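Long-range contact in short chain dehydrogenase (Leptospira borgpetersenii serovar Hardjo-bovis, PDB 6UH2), which binds NAD+ and probably works as an oxidoreductase of the short-chain dehydrogenase/reductase family, acting on CH-OH groups: residues 71-81 and 124-135. Sequence-based numbering, arbitrary orientation.
Sequences ITNRKEIKEIF and GTFLLSQYTFRL. With NAD (nicotinamide-adenine-dinucleotide), chain D.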
loop_
_atom_site.group_PDB
_atom_site.type_symbol
_atom_site.label_atom_id
_atom_site.label_comp_id
_atom_site.label_asym_id
_atom_site.label_seq_id
_atom_site.Cartn_x
_atom_site.Cartn_y
_atom_site.Cartn_z
ATOM N N ILE B 71 22.696 14.727 -5.466
ATOM C CA ILE B 71 22.060 14.821 -4.153
ATOM C C ILE B 71 23.026 14.577 -3.003
ATOM O O ILE B 71 22.635 14.721 -1.843
ATOM C CB ILE B 71 20.866 13.848 -4.029
ATOM C CG1 ILE B 71 21.343 12.396 -4.111
ATOM C CG2 ILE B 71 19.782 14.174 -5.093
ATOM C CD1 ILE B 71 20.226 11.366 -3.990
ATOM N N THR B 72 24.268 14.197 -3.283
ATOM C CA THR B 72 25.256 14.091 -2.223
ATOM C C THR B 72 25.952 15.415 -1.945
ATOM O O THR B 72 26.725 15.490 -0.991
ATOM C CB THR B 72 26.323 13.034 -2.553
ATOM O OG1 THR B 72 27.167 13.494 -3.621
ATOM C CG2 THR B 72 25.677 11.708 -2.946
ATOM N N ASN B 73 25.691 16.454 -2.749
ATOM C CA ASN B 73 26.373 17.749 -2.646
ATOM C C ASN B 73 25.431 18.767 -2.006
ATOM O O ASN B 73 24.529 19.289 -2.671
ATOM C CB ASN B 73 26.834 18.218 -4.028
ATOM C CG ASN B 73 27.716 19.460 -3.964
ATOM O OD1 ASN B 73 27.319 20.504 -3.442
ATOM N ND2 ASN B 73 28.924 19.342 -4.489
ATOM N N ARG B 74 25.669 19.085 -0.725
ATOM C CA ARG B 74 24.792 20.032 -0.030
ATOM C C ARG B 74 24.768 21.395 -0.720
ATOM O O ARG B 74 23.711 22.028 -0.812
ATOM C CB ARG B 74 25.210 20.193 1.434
ATOM C CG ARG B 74 24.326 21.188 2.197
ATOM C CD ARG B 74 24.646 21.277 3.691
ATOM N NE ARG B 74 24.190 20.109 4.446
ATOM C CZ ARG B 74 23.021 20.017 5.082
ATOM N NH1 ARG B 74 22.144 21.012 5.050
ATOM N NH2 ARG B 74 22.719 18.907 5.753
ATOM N N LYS B 75 25.921 21.880 -1.191
ATOM C CA LYS B 75 25.933 23.204 -1.807
ATOM C C LYS B 75 25.047 23.237 -3.049
ATOM O O LYS B 75 24.284 24.195 -3.254
ATOM C CB LYS B 75 27.367 23.623 -2.149
ATOM C CG LYS B 75 27.497 25.096 -2.544
ATOM C CD LYS B 75 28.882 25.409 -3.092
ATOM C CE LYS B 75 28.954 26.829 -3.667
ATOM N NZ LYS B 75 27.945 27.045 -4.750
ATOM N N GLU B 76 25.130 22.193 -3.882
ATOM C CA GLU B 76 24.272 22.080 -5.061
ATOM C C GLU B 76 22.799 22.072 -4.680
ATOM O O GLU B 76 21.987 22.789 -5.275
ATOM C CB GLU B 76 24.594 20.800 -5.831
ATOM C CG GLU B 76 25.766 20.872 -6.778
ATOM C CD GLU B 76 25.884 19.599 -7.602
ATOM O OE1 GLU B 76 26.984 18.998 -7.645
ATOM O OE2 GLU B 76 24.864 19.186 -8.190
ATOM N N ILE B 77 22.429 21.234 -3.713
ATOM C CA ILE B 77 21.028 21.116 -3.330
ATOM C C ILE B 77 20.531 22.422 -2.723
ATOM O O ILE B 77 19.415 22.876 -3.012
ATOM C CB ILE B 77 20.845 19.934 -2.364
ATOM C CG1 ILE B 77 21.180 18.606 -3.065
ATOM C CG2 ILE B 77 19.445 19.952 -1.743
ATOM C CD1 ILE B 77 20.492 18.401 -4.412
ATOM N N LYS B 78 21.349 23.045 -1.875
ATOM C CA LYS B 78 20.970 24.310 -1.262
ATOM C C LYS B 78 20.626 25.350 -2.317
ATOM O O LYS B 78 19.588 26.018 -2.238
ATOM C CB LYS B 78 22.105 24.815 -0.373
ATOM C CG LYS B 78 21.845 26.196 0.200
ATOM C CD LYS B 78 22.997 26.649 1.105
ATOM C CE LYS B 78 22.732 28.031 1.694
ATOM N NZ LYS B 78 22.606 27.997 3.185
ATOM N N GLU B 79 21.489 25.496 -3.323
ATOM C CA GLU B 79 21.250 26.494 -4.358
ATOM C C GLU B 79 20.014 26.147 -5.185
ATOM O O GLU B 79 19.250 27.037 -5.578
ATOM C CB GLU B 79 22.483 26.625 -5.247
ATOM N N ILE B 80 19.790 24.860 -5.447
ATOM C CA ILE B 80 18.584 24.454 -6.167
ATOM C C ILE B 80 17.337 24.812 -5.368
ATOM O O ILE B 80 16.360 25.339 -5.917
ATOM C CB ILE B 80 18.638 22.949 -6.491
ATOM C CG1 ILE B 80 19.617 22.700 -7.633
ATOM C CG2 ILE B 80 17.257 22.414 -6.868
ATOM C CD1 ILE B 80 19.907 21.238 -7.827
ATOM N N PHE B 81 17.348 24.552 -4.058
ATOM C CA PHE B 81 16.153 24.835 -3.270
ATOM C C PHE B 81 15.894 26.326 -3.151
ATOM O O PHE B 81 14.732 26.746 -3.099
ATOM C CB PHE B 81 16.240 24.161 -1.907
ATOM C CG PHE B 81 15.573 22.830 -1.901
ATOM C CD1 PHE B 81 16.171 21.752 -2.531
ATOM C CD2 PHE B 81 14.314 22.673 -1.354
ATOM C CE1 PHE B 81 15.549 20.528 -2.580
ATOM C CE2 PHE B 81 13.674 21.454 -1.405
ATOM C CZ PHE B 81 14.290 20.374 -2.016
ATOM N N GLY B 124 21.653 11.240 0.652
ATOM C CA GLY B 124 20.787 11.870 -0.329
ATOM C C GLY B 124 19.340 11.932 0.122
ATOM O O GLY B 124 18.678 12.960 -0.034
ATOM N N THR B 125 18.823 10.833 0.677
ATOM C CA THR B 125 17.457 10.854 1.193
ATOM C C THR B 125 17.350 11.797 2.385
ATOM O O THR B 125 16.376 12.549 2.504
ATOM C CB THR B 125 17.007 9.431 1.562
ATOM O OG1 THR B 125 16.871 8.657 0.364
ATOM C CG2 THR B 125 15.652 9.434 2.270
ATOM N N PHE B 126 18.364 11.788 3.259
ATOM C CA PHE B 126 18.386 12.697 4.403
ATOM C C PHE B 126 18.402 14.153 3.955
ATOM O O PHE B 126 17.643 14.987 4.465
ATOM C CB PHE B 126 19.609 12.415 5.275
ATOM C CG PHE B 126 20.090 13.621 6.033
ATOM C CD1 PHE B 126 19.370 14.108 7.114
ATOM C CD2 PHE B 126 21.264 14.264 5.667
ATOM C CE1 PHE B 126 19.816 15.228 7.813
ATOM C CE2 PHE B 126 21.721 15.376 6.356
ATOM C CZ PHE B 126 20.998 15.863 7.426
ATOM N N LEU B 127 19.287 14.478 3.016
ATOM C CA LEU B 127 19.496 15.867 2.618
ATOM C C LEU B 127 18.266 16.432 1.915
ATOM O O LEU B 127 17.808 17.541 2.232
ATOM C CB LEU B 127 20.731 15.950 1.721
ATOM C CG LEU B 127 21.370 17.302 1.447
ATOM C CD1 LEU B 127 21.961 17.856 2.723
ATOM C CD2 LEU B 127 22.447 17.140 0.383
ATOM N N LEU B 128 17.719 15.687 0.952
ATOM C CA LEU B 128 16.531 16.163 0.250
ATOM C C LEU B 128 15.342 16.240 1.198
ATOM O O LEU B 128 14.529 17.165 1.104
ATOM C CB LEU B 128 16.210 15.262 -0.952
ATOM C CG LEU B 128 16.905 15.597 -2.283
ATOM C CD1 LEU B 128 16.304 16.852 -2.911
ATOM C CD2 LEU B 128 18.410 15.788 -2.086
ATOM N N SER B 129 15.225 15.277 2.117
ATOM C CA SER B 129 14.146 15.343 3.100
ATOM C C SER B 129 14.320 16.547 4.012
ATOM O O SER B 129 13.337 17.200 4.386
ATOM C CB SER B 129 14.086 14.053 3.919
ATOM O OG SER B 129 13.749 12.946 3.092
ATOM N N GLN B 130 15.566 16.890 4.338
ATOM C CA GLN B 130 15.811 17.983 5.277
ATOM C C GLN B 130 15.501 19.341 4.649
ATOM O O GLN B 130 14.843 20.187 5.271
ATOM C CB GLN B 130 17.258 17.939 5.778
ATOM C CG GLN B 130 17.572 19.049 6.797
ATOM C CD GLN B 130 19.045 19.143 7.145
ATOM O OE1 GLN B 130 19.885 19.366 6.275
ATOM N NE2 GLN B 130 19.368 18.953 8.421
ATOM N N TYR B 131 15.973 19.579 3.420
ATOM C CA TYR B 131 15.649 20.834 2.754
ATOM C C TYR B 131 14.157 20.947 2.488
ATOM O O TYR B 131 13.577 22.029 2.615
ATOM C CB TYR B 131 16.444 20.976 1.451
ATOM C CG TYR B 131 17.797 21.559 1.742
ATOM C CD1 TYR B 131 17.992 22.936 1.790
ATOM C CD2 TYR B 131 18.863 20.733 2.044
ATOM C CE1 TYR B 131 19.234 23.469 2.110
ATOM C CE2 TYR B 131 20.097 21.253 2.364
ATOM C CZ TYR B 131 20.284 22.615 2.397
ATOM O OH TYR B 131 21.537 23.099 2.727
ATOM N N THR B 132 13.516 19.837 2.130
ATOM C CA THR B 132 12.088 19.868 1.829
ATOM C C THR B 132 11.261 20.088 3.094
ATOM O O THR B 132 10.333 20.908 3.103
ATOM C CB THR B 132 11.694 18.567 1.122
ATOM O OG1 THR B 132 12.433 18.467 -0.101
ATOM C CG2 THR B 132 10.242 18.572 0.795
ATOM N N PHE B 133 11.603 19.382 4.178
ATOM C CA PHE B 133 10.933 19.591 5.462
ATOM C C PHE B 133 11.036 21.041 5.925
ATOM O O PHE B 133 10.034 21.650 6.315
ATOM C CB PHE B 133 11.521 18.660 6.525
ATOM C CG PHE B 133 10.964 18.893 7.902
ATOM C CD1 PHE B 133 9.709 18.408 8.246
ATOM C CD2 PHE B 133 11.687 19.610 8.847
ATOM C CE1 PHE B 133 9.192 18.625 9.515
ATOM C CE2 PHE B 133 11.177 19.820 10.118
ATOM C CZ PHE B 133 9.928 19.325 10.450
ATOM N N ARG B 134 12.247 21.605 5.907
ATOM C CA ARG B 134 12.425 22.981 6.360
ATOM C C ARG B 134 11.595 23.958 5.531
ATOM O O ARG B 134 10.982 24.885 6.078
ATOM C CB ARG B 134 13.910 23.351 6.323
ATOM C CG ARG B 134 14.739 22.666 7.414
ATOM C CD ARG B 134 16.234 23.005 7.327
ATOM N NE ARG B 134 16.469 24.442 7.292
ATOM C CZ ARG B 134 16.690 25.198 8.364
ATOM N NH1 ARG B 134 16.715 24.656 9.575
ATOM N NH2 ARG B 134 16.889 26.501 8.221
ATOM N N LEU B 135 11.549 23.761 4.213
ATOM C CA LEU B 135 10.796 24.677 3.357
ATOM C C LEU B 135 9.295 24.547 3.590
ATOM O O LEU B 135 8.589 25.559 3.699
ATOM C CB LEU B 135 11.148 24.423 1.890
ATOM C CG LEU B 135 10.416 25.231 0.808
ATOM C CD1 LEU B 135 10.745 26.734 0.881
ATOM C CD2 LEU B 135 10.728 24.655 -0.576
HETATM P PA NAD D . 18.611 3.057 -11.837
HETATM O O1A NAD D . 20.093 2.659 -11.617
HETATM O O2A NAD D . 17.926 2.741 -13.167
HETATM O O5B NAD D . 18.378 4.645 -11.510
HETATM C C5B NAD D . 18.956 5.313 -10.404
HETATM C C4B NAD D . 18.984 6.756 -10.830
HETATM O O4B NAD D . 19.559 7.464 -9.668
HETATM C C3B NAD D . 19.900 7.024 -12.034
HETATM O O3B NAD D . 19.234 7.871 -13.002
HETATM C C2B NAD D . 21.066 7.803 -11.410
HETATM O O2B NAD D . 21.650 8.737 -12.330
HETATM C C1B NAD D . 20.415 8.459 -10.170
HETATM N N9A NAD D . 21.497 8.853 -9.275
HETATM C C8A NAD D . 22.673 8.165 -8.980
HETATM N N7A NAD D . 23.443 8.858 -8.186
HETATM C C5A NAD D . 22.769 10.059 -7.964
HETATM C C6A NAD D . 23.079 11.203 -7.237
HETATM N N6A NAD D . 24.225 11.326 -6.538
HETATM N N1A NAD D . 22.185 12.204 -7.222
HETATM C C2A NAD D . 21.044 12.098 -7.907
HETATM N N3A NAD D . 20.669 11.049 -8.642
HETATM C C4A NAD D . 21.566 10.051 -8.638
HETATM O O3 NAD D . 17.711 2.446 -10.638
HETATM P PN NAD D . 16.198 1.892 -10.562
HETATM O O1N NAD D . 16.162 0.356 -10.762
HETATM O O2N NAD D . 15.314 2.869 -11.344
HETATM O O5D NAD D . 16.039 2.104 -8.904
HETATM C C5D NAD D . 15.341 3.234 -8.426
HETATM C C4D NAD D . 15.176 3.037 -6.922
HETATM O O4D NAD D . 14.546 1.730 -6.612
HETATM C C3D NAD D . 16.545 2.955 -6.247
HETATM O O3D NAD D . 16.492 3.521 -4.932
HETATM C C2D NAD D . 16.829 1.433 -6.064
HETATM O O2D NAD D . 17.672 1.139 -4.962
HETATM C C1D NAD D . 15.376 0.946 -5.798
HETATM N N1N NAD D . 15.134 -0.492 -6.176
HETATM C C2N NAD D . 15.382 -0.943 -7.436
HETATM C C3N NAD D . 15.145 -2.263 -7.729
HETATM C C7N NAD D . 15.425 -2.749 -9.110
HETATM O O7N NAD D . 15.393 -3.952 -9.315
HETATM N N7N NAD D . 15.693 -1.839 -10.074
HETATM C C4N NAD D . 14.646 -3.104 -6.719
HETATM C C5N NAD D . 14.413 -2.624 -5.465
HETATM C C6N NAD D . 14.662 -1.280 -5.201
HETATM O O HOH W 1 21.289 25.163 3.993
#
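Helix 74-81 runs roughly parallel to helix 124-135, with axes 10.7 Å apart at a crossing angle of -28°, and the residues leading into helix 74-81 bring Ile71 against Gly124. Arg74 lies across the outer side of the pair. Its CG is anti to the backbone N (chi1 179°), and the chain bends at chi3, which carries the guanidinium over to the second helix. NH1 and NH2 both donate end-on to Gln130 OE1, the NH2 bond measuring 2.9 Å. The acceptor lies in the guanidinium plane, while the amide plane is turned 62° from it. NH1 also donates to Tyr131 OH, which lies tilted out of the guanidinium plane. Leu127 CD1 lies over one guanidinium face, toward its rim, 3.3 Å from Arg74 NH2. Lys78 CB packs against Tyr131 OH.

Further along, Phe81 sits as a knob among Leu128, Tyr131, Thr132 and Leu135. Tyr131 CB stands over the ring centre in a CH-pi contact, 3.8 Å from the centroid. Leu128 CD1 and Thr132 OG1 meet the ring edge. That hydroxyl donates to Leu128 O.

The two helices pack on the same side of the Rossmann-fold sheet typical of this family. Phe81 and Leu128 both touch strand 22-26 beneath them. Ile77 fills the middle, its CG2 3.9 Å from Tyr131 CD2.

At the cofactor end, Ile71 CG2 meets Leu128 CD2 at 3.7 Å. Ile71 O is buried without a polar partner. Ile71 N donates almost straight to N1A of the NAD adenine at 3.1 Å, and Asn73 N-caps the helix through a bond from Glu76 N.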